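Long-range contacts in acyl-CoA dehydrogenase (Thermus thermophilus, PDB 2Z1Q), which probably oxidises saturated acyl-CoA thioesters to their 2,3-dehydroacyl-CoA products, using FAD as cofactor and passing the electrons to an acceptor: residues Glu446-Val450 with Arg511-Ala515; Leu326-Leu331 with Gly343-Tyr347. The contacts are given in a common frame with arbitrary orientation. Numbering follows the deposited sequence.

How the contacts relate
From the N terminus the chain runs through the N-terminal helices and the beta-sheet of the middle domain before entering the C-terminal helices. Contact 2 comes first: helix 300-331 ends, the chain turns back through helix 337-345, and Gly343-Tyr347 returns to Leu326-Leu331, closing a short loop of 11 residues just before helix 348-372 starts. Contact 1 closes later, where helix 505-528 meets helix 445-468 across a largely helical excursion of 60 residues that includes helix 476-502. The two loops follow in series, neither nesting nor crossing; the centres of the two contacts are about 27 Å apart and they do not touch. Helix 300-331 links the regions: its C-terminal end forms contact 2, while Ser311, nearer its N-terminal end, touches Tyr513 of contact 1.

Contact 1: Glu446-Val450 with Arg511-Ala515; sequences ELHQV and RIYLA
Both segments are single helical turns within longer helices, Glu446-Val450 in helix 445-468 and Arg511-Ala515 in helix 505-528. Their local axes run in broadly the same direction, 40° apart (signed crossing angle +40°), and approach to 11.1 Å. The closest CA atoms, those of Glu446 and Leu514, are 7.9 Å apart, so side chains must span the gap. Leu514, chi1 t and chi2 p, points at the other helix: its CD2 lies 3.7 Å from Glu446 CB and 3.3 Å from Gln449 OE1, and its CD1 makes an apolar contact with Val450 CG2 at 4.2 Å. Beside Leu514, Glu446 (chi1 m, chi2 t) reaches Arg511, whose CA-to-CB bond points sideways and whose extended chain (chi1 t, chi2 t) bends at chi3 m; Arg511 NE donates to Glu446 OE2 at 2.9 Å in a salt bridge at the guanidinium edge. This is modest interhelical packing, 220 Å² buried in all, away from the FAD sites. Helix 476-502 lies alongside, with Arg500 forming a second salt bridge to Glu446, while helices 300-331 and 556-570 pack against helix 505-528.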
# COMPACT_ATOMS: atom_id res chain seq x y z
N GLU B 446 23.10 -8.02 -20.23
CA GLU B 446 21.79 -7.79 -19.65
C GLU B 446 20.87 -8.96 -19.96
O GLU B 446 20.22 -9.49 -19.06
CB GLU B 446 21.19 -6.48 -20.18
CG GLU B 446 22.00 -5.26 -19.80
CD GLU B 446 21.27 -3.97 -20.11
OE1 GLU B 446 20.76 -3.84 -21.24
OE2 GLU B 446 21.20 -3.09 -19.22
N LEU B 447 20.83 -9.36 -21.23
CA LEU B 447 20.00 -10.49 -21.63
C LEU B 447 20.50 -11.77 -20.98
O LEU B 447 19.74 -12.72 -20.81
CB LEU B 447 19.97 -10.64 -23.15
CG LEU B 447 19.07 -9.66 -23.91
CD1 LEU B 447 18.98 -10.07 -25.37
CD2 LEU B 447 17.69 -9.65 -23.29
N HIS B 448 21.78 -11.78 -20.63
CA HIS B 448 22.37 -12.95 -19.99
C HIS B 448 21.85 -13.08 -18.56
O HIS B 448 21.52 -14.17 -18.10
CB HIS B 448 23.89 -12.83 -19.96
CG HIS B 448 24.56 -13.97 -19.25
ND1 HIS B 448 25.62 -13.79 -18.39
CD2 HIS B 448 24.32 -15.30 -19.28
CE1 HIS B 448 26.00 -14.96 -17.91
NE2 HIS B 448 25.23 -15.90 -18.43
N GLN B 449 21.79 -11.95 -17.85
CA GLN B 449 21.30 -11.95 -16.47
C GLN B 449 19.86 -12.46 -16.47
O GLN B 449 19.44 -13.16 -15.54
CB GLN B 449 21.38 -10.53 -15.91
CG GLN B 449 22.75 -9.90 -16.10
CD GLN B 449 22.82 -8.47 -15.62
OE1 GLN B 449 21.91 -7.68 -15.86
NE2 GLN B 449 23.91 -8.12 -14.95
N VAL B 450 19.12 -12.14 -17.52
CA VAL B 450 17.75 -12.60 -17.65
C VAL B 450 17.75 -14.11 -17.75
O VAL B 450 16.92 -14.79 -17.15
CB VAL B 450 17.09 -11.98 -18.90
CG1 VAL B 450 15.90 -12.82 -19.35
CG2 VAL B 450 16.64 -10.56 -18.58
N ARG B 511 16.59 -1.19 -17.87
CA ARG B 511 17.76 -1.37 -17.01
C ARG B 511 17.41 -1.15 -15.54
O ARG B 511 17.88 -1.88 -14.66
CB ARG B 511 18.88 -0.41 -17.47
CG ARG B 511 20.25 -0.62 -16.82
CD ARG B 511 21.33 0.18 -17.55
NE ARG B 511 21.40 -0.21 -18.96
CZ ARG B 511 21.16 0.60 -19.98
NH1 ARG B 511 21.24 0.13 -21.22
NH2 ARG B 511 20.85 1.87 -19.77
N ILE B 512 16.59 -0.14 -15.27
CA ILE B 512 16.15 0.17 -13.92
C ILE B 512 15.40 -1.00 -13.31
O ILE B 512 15.58 -1.34 -12.14
CB ILE B 512 15.24 1.41 -13.97
CG1 ILE B 512 16.10 2.66 -14.18
CG2 ILE B 512 14.37 1.50 -12.72
CD1 ILE B 512 15.29 3.90 -14.41
N TYR B 513 14.56 -1.64 -14.13
CA TYR B 513 13.76 -2.77 -13.68
C TYR B 513 14.62 -4.02 -13.49
O TYR B 513 14.50 -4.73 -12.47
CB TYR B 513 12.65 -3.04 -14.72
CG TYR B 513 11.69 -4.11 -14.28
CD1 TYR B 513 10.57 -3.79 -13.52
CD2 TYR B 513 11.95 -5.46 -14.54
CE1 TYR B 513 9.74 -4.77 -13.02
CE2 TYR B 513 11.12 -6.46 -14.02
CZ TYR B 513 10.02 -6.10 -13.26
OH TYR B 513 9.20 -7.03 -12.65
N LEU B 514 15.49 -4.28 -14.46
CA LEU B 514 16.39 -5.42 -14.43
C LEU B 514 17.27 -5.46 -13.17
O LEU B 514 17.30 -6.47 -12.45
CB LEU B 514 17.28 -5.39 -15.68
CG LEU B 514 18.40 -6.43 -15.73
CD1 LEU B 514 17.80 -7.81 -15.58
CD2 LEU B 514 19.16 -6.32 -17.05
N ALA B 515 17.98 -4.37 -12.89
CA ALA B 515 18.86 -4.29 -11.72
C ALA B 515 18.11 -4.67 -10.44
O ALA B 515 18.56 -5.52 -9.67
CB ALA B 515 19.44 -2.88 -11.58

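Contact 2: Leu326-Leu331 with Gly343-Tyr347; sequences LIDEAL and GIEEY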
# COMPACT_ATOMS: atom_id res chain seq x y z
N LEU B 326 1.16 -13.57 -28.00
CA LEU B 326 1.36 -15.01 -28.15
C LEU B 326 0.03 -15.73 -28.33
O LEU B 326 -0.13 -16.57 -29.22
CB LEU B 326 2.09 -15.58 -26.94
CG LEU B 326 3.57 -15.21 -26.80
CD1 LEU B 326 4.09 -15.55 -25.42
CD2 LEU B 326 4.37 -15.95 -27.87
N ILE B 327 -0.93 -15.39 -27.48
CA ILE B 327 -2.24 -16.00 -27.54
C ILE B 327 -2.86 -15.80 -28.92
O ILE B 327 -3.39 -16.74 -29.52
CB ILE B 327 -3.17 -15.38 -26.46
CG1 ILE B 327 -2.62 -15.71 -25.07
CG2 ILE B 327 -4.58 -15.90 -26.63
CD1 ILE B 327 -3.28 -14.95 -23.94
N ASP B 328 -2.80 -14.57 -29.43
CA ASP B 328 -3.37 -14.28 -30.73
C ASP B 328 -2.81 -15.16 -31.85
O ASP B 328 -3.58 -15.68 -32.66
CB ASP B 328 -3.20 -12.79 -31.06
CG ASP B 328 -4.36 -11.96 -30.53
OD1 ASP B 328 -4.25 -10.72 -30.49
OD2 ASP B 328 -5.38 -12.56 -30.15
N GLU B 329 -1.49 -15.32 -31.89
CA GLU B 329 -0.87 -16.16 -32.93
C GLU B 329 -1.33 -17.60 -32.80
O GLU B 329 -1.64 -18.26 -33.79
CB GLU B 329 0.65 -16.09 -32.84
CG GLU B 329 1.25 -14.76 -33.26
CD GLU B 329 2.74 -14.85 -33.53
OE1 GLU B 329 3.38 -13.80 -33.79
OE2 GLU B 329 3.28 -15.98 -33.50
N ALA B 330 -1.38 -18.10 -31.57
CA ALA B 330 -1.81 -19.47 -31.35
C ALA B 330 -3.29 -19.63 -31.68
O ALA B 330 -3.81 -20.74 -31.68
CB ALA B 330 -1.55 -19.87 -29.90
N LEU B 331 -3.96 -18.52 -31.96
CA LEU B 331 -5.38 -18.54 -32.28
C LEU B 331 -5.64 -18.42 -33.79
O LEU B 331 -6.75 -18.70 -34.26
CB LEU B 331 -6.11 -17.41 -31.53
CG LEU B 331 -6.34 -17.66 -30.03
CD1 LEU B 331 -6.97 -16.44 -29.38
CD2 LEU B 331 -7.22 -18.88 -29.85
N GLY B 343 -6.31 -22.58 -26.94
CA GLY B 343 -5.30 -21.65 -27.39
C GLY B 343 -4.92 -20.68 -26.28
O GLY B 343 -3.73 -20.38 -26.08
N ILE B 344 -5.92 -20.20 -25.55
CA ILE B 344 -5.68 -19.28 -24.46
C ILE B 344 -5.05 -20.06 -23.29
O ILE B 344 -4.07 -19.61 -22.70
CB ILE B 344 -6.98 -18.60 -24.01
CG1 ILE B 344 -7.58 -17.81 -25.18
CG2 ILE B 344 -6.71 -17.69 -22.82
CD1 ILE B 344 -8.99 -17.31 -24.95
N GLU B 345 -5.61 -21.23 -22.99
CA GLU B 345 -5.11 -22.08 -21.92
C GLU B 345 -3.62 -22.38 -22.06
O GLU B 345 -2.93 -22.65 -21.08
CB GLU B 345 -5.90 -23.39 -21.89
CG GLU B 345 -5.40 -24.40 -20.86
CD GLU B 345 -5.44 -23.84 -19.44
OE1 GLU B 345 -6.30 -22.99 -19.17
OE2 GLU B 345 -4.60 -24.26 -18.61
N GLU B 346 -3.12 -22.34 -23.30
CA GLU B 346 -1.71 -22.60 -23.56
C GLU B 346 -0.83 -21.64 -22.76
O GLU B 346 0.28 -21.99 -22.36
CB GLU B 346 -1.42 -22.44 -25.06
CG GLU B 346 0.05 -22.61 -25.45
CD GLU B 346 0.58 -24.00 -25.15
OE1 GLU B 346 1.81 -24.20 -25.29
OE2 GLU B 346 -0.22 -24.89 -24.78
N TYR B 347 -1.32 -20.42 -22.54
CA TYR B 347 -0.54 -19.43 -21.79
C TYR B 347 -1.15 -19.05 -20.43
O TYR B 347 -1.03 -17.90 -20.00
CB TYR B 347 -0.32 -18.19 -22.65
CG TYR B 347 0.31 -18.49 -24.00
CD1 TYR B 347 -0.47 -18.91 -25.07
CD2 TYR B 347 1.69 -18.41 -24.18
CE1 TYR B 347 0.10 -19.25 -26.29
CE2 TYR B 347 2.28 -18.75 -25.40
CZ TYR B 347 1.47 -19.17 -26.45
OH TYR B 347 2.03 -19.55 -27.64
O HOH W 1 1.98 -18.11 -29.71
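Tyr347 lays one face of its ring against Leu326, whose CB sits 3.9 Å from the ring centroid and 25° off the normal, a CH-pi contact. Ile327 N lies over the ring face too, and Ile327 CG1 is 3.9 Å from Tyr347 CD1; at the ring edge, Ala330 CB comes to 4.0 Å from Tyr347 CE1. One water donates to both Leu326 O (2.7 Å) and Tyr347 OH (2.5 Å), while the same hydroxyl is hydrogen-bonded to Gln9 O in the N-terminal part of the chain. Here the chain doubles back within the C-terminal all-helical domain: the end of helix 300-331 packs on the return through helix 337-345, and Tyr347 is the N-cap residue of the next helix. Leu331 CD2 packs 4.2 Å from Gly343 CA, in the space a CB would need; Gly343 CA lies 5.7 Å from Ala330 CA. Next to Gly343, Ile344 CG1 meets Ile327 CG2 at 3.8 Å, and helix 252-288 covers these two isoleucines through Tyr265 on Ile327 and Val262 on Ile344.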